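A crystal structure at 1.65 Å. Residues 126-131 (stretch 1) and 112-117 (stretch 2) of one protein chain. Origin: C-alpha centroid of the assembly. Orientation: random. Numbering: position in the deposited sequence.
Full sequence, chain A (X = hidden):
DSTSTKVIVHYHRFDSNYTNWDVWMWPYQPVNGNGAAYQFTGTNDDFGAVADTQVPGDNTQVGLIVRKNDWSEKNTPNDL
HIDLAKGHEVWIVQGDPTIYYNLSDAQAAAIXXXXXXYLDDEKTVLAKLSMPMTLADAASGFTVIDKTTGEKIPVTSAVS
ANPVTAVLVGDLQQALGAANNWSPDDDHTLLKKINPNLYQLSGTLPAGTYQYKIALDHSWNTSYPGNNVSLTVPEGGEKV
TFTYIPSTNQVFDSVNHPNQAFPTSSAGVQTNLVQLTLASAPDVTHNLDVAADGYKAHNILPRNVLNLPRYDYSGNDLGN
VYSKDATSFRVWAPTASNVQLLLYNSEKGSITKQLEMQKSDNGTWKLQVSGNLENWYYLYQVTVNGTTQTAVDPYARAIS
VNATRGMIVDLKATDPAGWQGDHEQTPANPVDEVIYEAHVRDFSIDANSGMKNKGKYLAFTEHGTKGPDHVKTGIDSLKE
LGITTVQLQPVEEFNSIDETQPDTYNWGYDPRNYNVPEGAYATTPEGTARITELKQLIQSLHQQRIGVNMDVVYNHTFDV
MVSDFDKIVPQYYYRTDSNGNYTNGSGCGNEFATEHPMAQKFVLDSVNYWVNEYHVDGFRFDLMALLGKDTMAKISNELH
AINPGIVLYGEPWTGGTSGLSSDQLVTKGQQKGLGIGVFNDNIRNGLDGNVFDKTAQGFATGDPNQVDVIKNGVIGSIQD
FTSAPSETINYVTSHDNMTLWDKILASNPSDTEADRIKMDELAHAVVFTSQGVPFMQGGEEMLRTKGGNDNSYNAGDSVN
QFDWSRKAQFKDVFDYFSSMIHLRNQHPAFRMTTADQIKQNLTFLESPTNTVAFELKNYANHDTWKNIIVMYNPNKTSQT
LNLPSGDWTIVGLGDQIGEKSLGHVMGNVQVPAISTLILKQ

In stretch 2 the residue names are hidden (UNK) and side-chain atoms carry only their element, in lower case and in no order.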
# COMPACT_ATOMS: atom_id res chain seq x y z
N LEU A 126 -0.90 -11.76 -27.24
CA LEU A 126 -0.57 -12.84 -26.31
C LEU A 126 -1.77 -13.76 -26.19
O LEU A 126 -2.81 -13.37 -25.65
CB LEU A 126 -0.18 -12.27 -24.93
CG LEU A 126 0.14 -13.31 -23.84
CD1 LEU A 126 1.57 -13.82 -24.02
CD2 LEU A 126 -0.02 -12.72 -22.44
N ALA A 127 -1.64 -14.99 -26.70
CA ALA A 127 -2.78 -15.91 -26.77
C ALA A 127 -2.57 -17.20 -25.99
O ALA A 127 -1.53 -17.85 -26.12
CB ALA A 127 -3.12 -16.21 -28.23
N LYS A 128 -3.58 -17.57 -25.22
CA LYS A 128 -3.58 -18.80 -24.43
C LYS A 128 -4.43 -19.88 -25.10
O LYS A 128 -5.56 -19.63 -25.51
CB LYS A 128 -4.11 -18.53 -23.01
CG LYS A 128 -4.12 -19.74 -22.07
CD LYS A 128 -2.73 -20.02 -21.51
CE LYS A 128 -2.63 -21.45 -20.96
NZ LYS A 128 -3.73 -21.81 -20.03
N LEU A 129 -3.88 -21.10 -25.17
CA LEU A 129 -4.58 -22.22 -25.79
C LEU A 129 -5.02 -23.24 -24.74
O LEU A 129 -4.32 -23.46 -23.75
CB LEU A 129 -3.68 -22.89 -26.83
CG LEU A 129 -2.81 -21.99 -27.71
CD1 LEU A 129 -1.66 -22.77 -28.33
CD2 LEU A 129 -3.63 -21.28 -28.79
N SER A 130 -6.17 -23.86 -24.97
CA SER A 130 -6.72 -24.86 -24.05
C SER A 130 -5.92 -26.17 -24.01
O SER A 130 -6.11 -26.99 -23.11
CB SER A 130 -8.18 -25.15 -24.38
OG SER A 130 -8.32 -25.58 -25.73
N MET A 131 -5.03 -26.35 -24.99
CA MET A 131 -4.07 -27.46 -25.00
C MET A 131 -2.83 -27.07 -25.81
O MET A 131 -2.93 -26.25 -26.72
CB MET A 131 -4.71 -28.76 -25.51
CG MET A 131 -5.42 -28.66 -26.85
SD MET A 131 -6.08 -30.26 -27.40
CE MET A 131 -7.44 -30.51 -26.25
N UNK A 112 -11.73 -27.66 -28.17
CA UNK A 112 -10.37 -27.14 -28.39
C UNK A 112 -10.40 -25.66 -28.79
O UNK A 112 -10.93 -25.32 -29.85
c UNK A 112 -10.87 -29.11 -29.75
c UNK A 112 -12.17 -28.56 -29.24
c UNK A 112 -9.84 -28.00 -29.55
N UNK A 113 -9.83 -24.78 -27.95
CA UNK A 113 -9.98 -23.34 -28.17
C UNK A 113 -8.78 -22.46 -27.81
O UNK A 113 -7.93 -22.84 -27.00
c UNK A 113 -11.20 -22.82 -27.40
o UNK A 113 -11.06 -23.05 -26.01
N UNK A 114 -8.71 -21.29 -28.44
CA UNK A 114 -7.95 -20.16 -27.90
C UNK A 114 -8.80 -19.66 -26.73
O UNK A 114 -9.92 -19.20 -26.93
c UNK A 114 -7.75 -19.03 -28.95
c UNK A 114 -6.94 -19.53 -30.14
c UNK A 114 -7.08 -17.81 -28.33
N UNK A 115 -8.29 -19.79 -25.50
CA UNK A 115 -9.12 -19.50 -24.32
C UNK A 115 -9.06 -18.03 -23.85
O UNK A 115 -9.92 -17.59 -23.09
c UNK A 115 -8.80 -20.46 -23.16
o UNK A 115 -7.45 -20.32 -22.74
N UNK A 116 -8.05 -17.31 -24.31
CA UNK A 116 -7.87 -15.88 -24.03
C UNK A 116 -6.89 -15.26 -25.00
O UNK A 116 -5.97 -15.94 -25.47
n UNK A 116 -6.47 -13.42 -22.14
c UNK A 116 -7.54 -14.19 -22.14
o UNK A 116 -8.65 -13.78 -21.78
c UNK A 116 -7.36 -15.64 -22.59
N UNK A 117 -7.06 -13.97 -25.29
CA UNK A 117 -6.11 -13.23 -26.13
C UNK A 117 -6.07 -11.75 -25.79
O UNK A 117 -7.12 -11.10 -25.65
c UNK A 117 -6.41 -13.42 -27.62
O HOH W 1 -6.48 -22.47 -21.19
O HOH W 2 -3.98 -14.44 -23.01

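Position 112 carries three side-chain carbons that close a ring onto the backbone nitrogen. Its CB is 4.8 Å from Ser130 OG, and its carbonyl carbon C comes within 3.7 Å of the same Ser130 OG. The closed ring is the signature of proline. Pro112 lies in the approach to the strand, where its nitrogen, having no hydrogen, is not called on to pair with stretch 1.

Position 113 has one carbon followed by one oxygen. Its backbone makes the link to stretch 1: N of 113 donates to Ser130 OG at 2.8 Å, almost in line, and Ser130 N donates to O of 113 at 2.9 Å. The residue is serine. Its CA-to-CB bond points sideways, and Ser113 OG lies 3.7 Å from Ser130 OG.

At position 114 one carbon carries two more, a fork directly at CB with no polar atom, and the branches reach Leu129 and Ala127. This is valine; threonine would have an oxygen on one branch. Val114 is buried and shares a face of the sheet with Ala127 and Leu129. Its CG2 lies 4.0 Å from Leu129 CD2 and its CG1 4.3 Å from Ala127 CB, so a compact branched side chain serves both neighbours.

Position 115 again shows one carbon and one oxygen. Its backbone N donates to Lys128 O at 2.7 Å, and its side chain approaches that of Lys128. It is serine, with Ser115 OG 3.4 Å from Lys128 CG. The hydroxyl suits a partly exposed site, where OG also meets a water at 2.8 Å.

Position 116 has two carbons, the second bearing one oxygen and one nitrogen, a short amide. Lys128 N donates to O of 116 at 2.9 Å. The residue is asparagine. Its amide supplies a donor, Asn116 ND2, to a second water at 2.8 Å.

Position 117 has a single side-chain carbon, CB, 4.4 Å from Ala127 CB. It is alanine. Ala127 and Ala117, both buried, form a non-hydrogen-bonded antiparallel pair with CA atoms 4.3 Å apart.

The contact is an antiparallel pair of strands with a bulge. Lys128 faces Asn116, but Leu129 faces Val114, so Ser115 is the extra residue; Lys128 O accepts the hydrogen bond from Ser115 N and lies 3.4 Å from Val114 CA. Apolar side chains pack on the buried face; one water bridges Ser115 OG and Lys128 NZ, another Asn116 ND2 and Leu126 O; and the two serines, Ser113 and Ser130, hold the end where stretch 1 turns its corner.

Stretch 2 112-117: PSVSNA
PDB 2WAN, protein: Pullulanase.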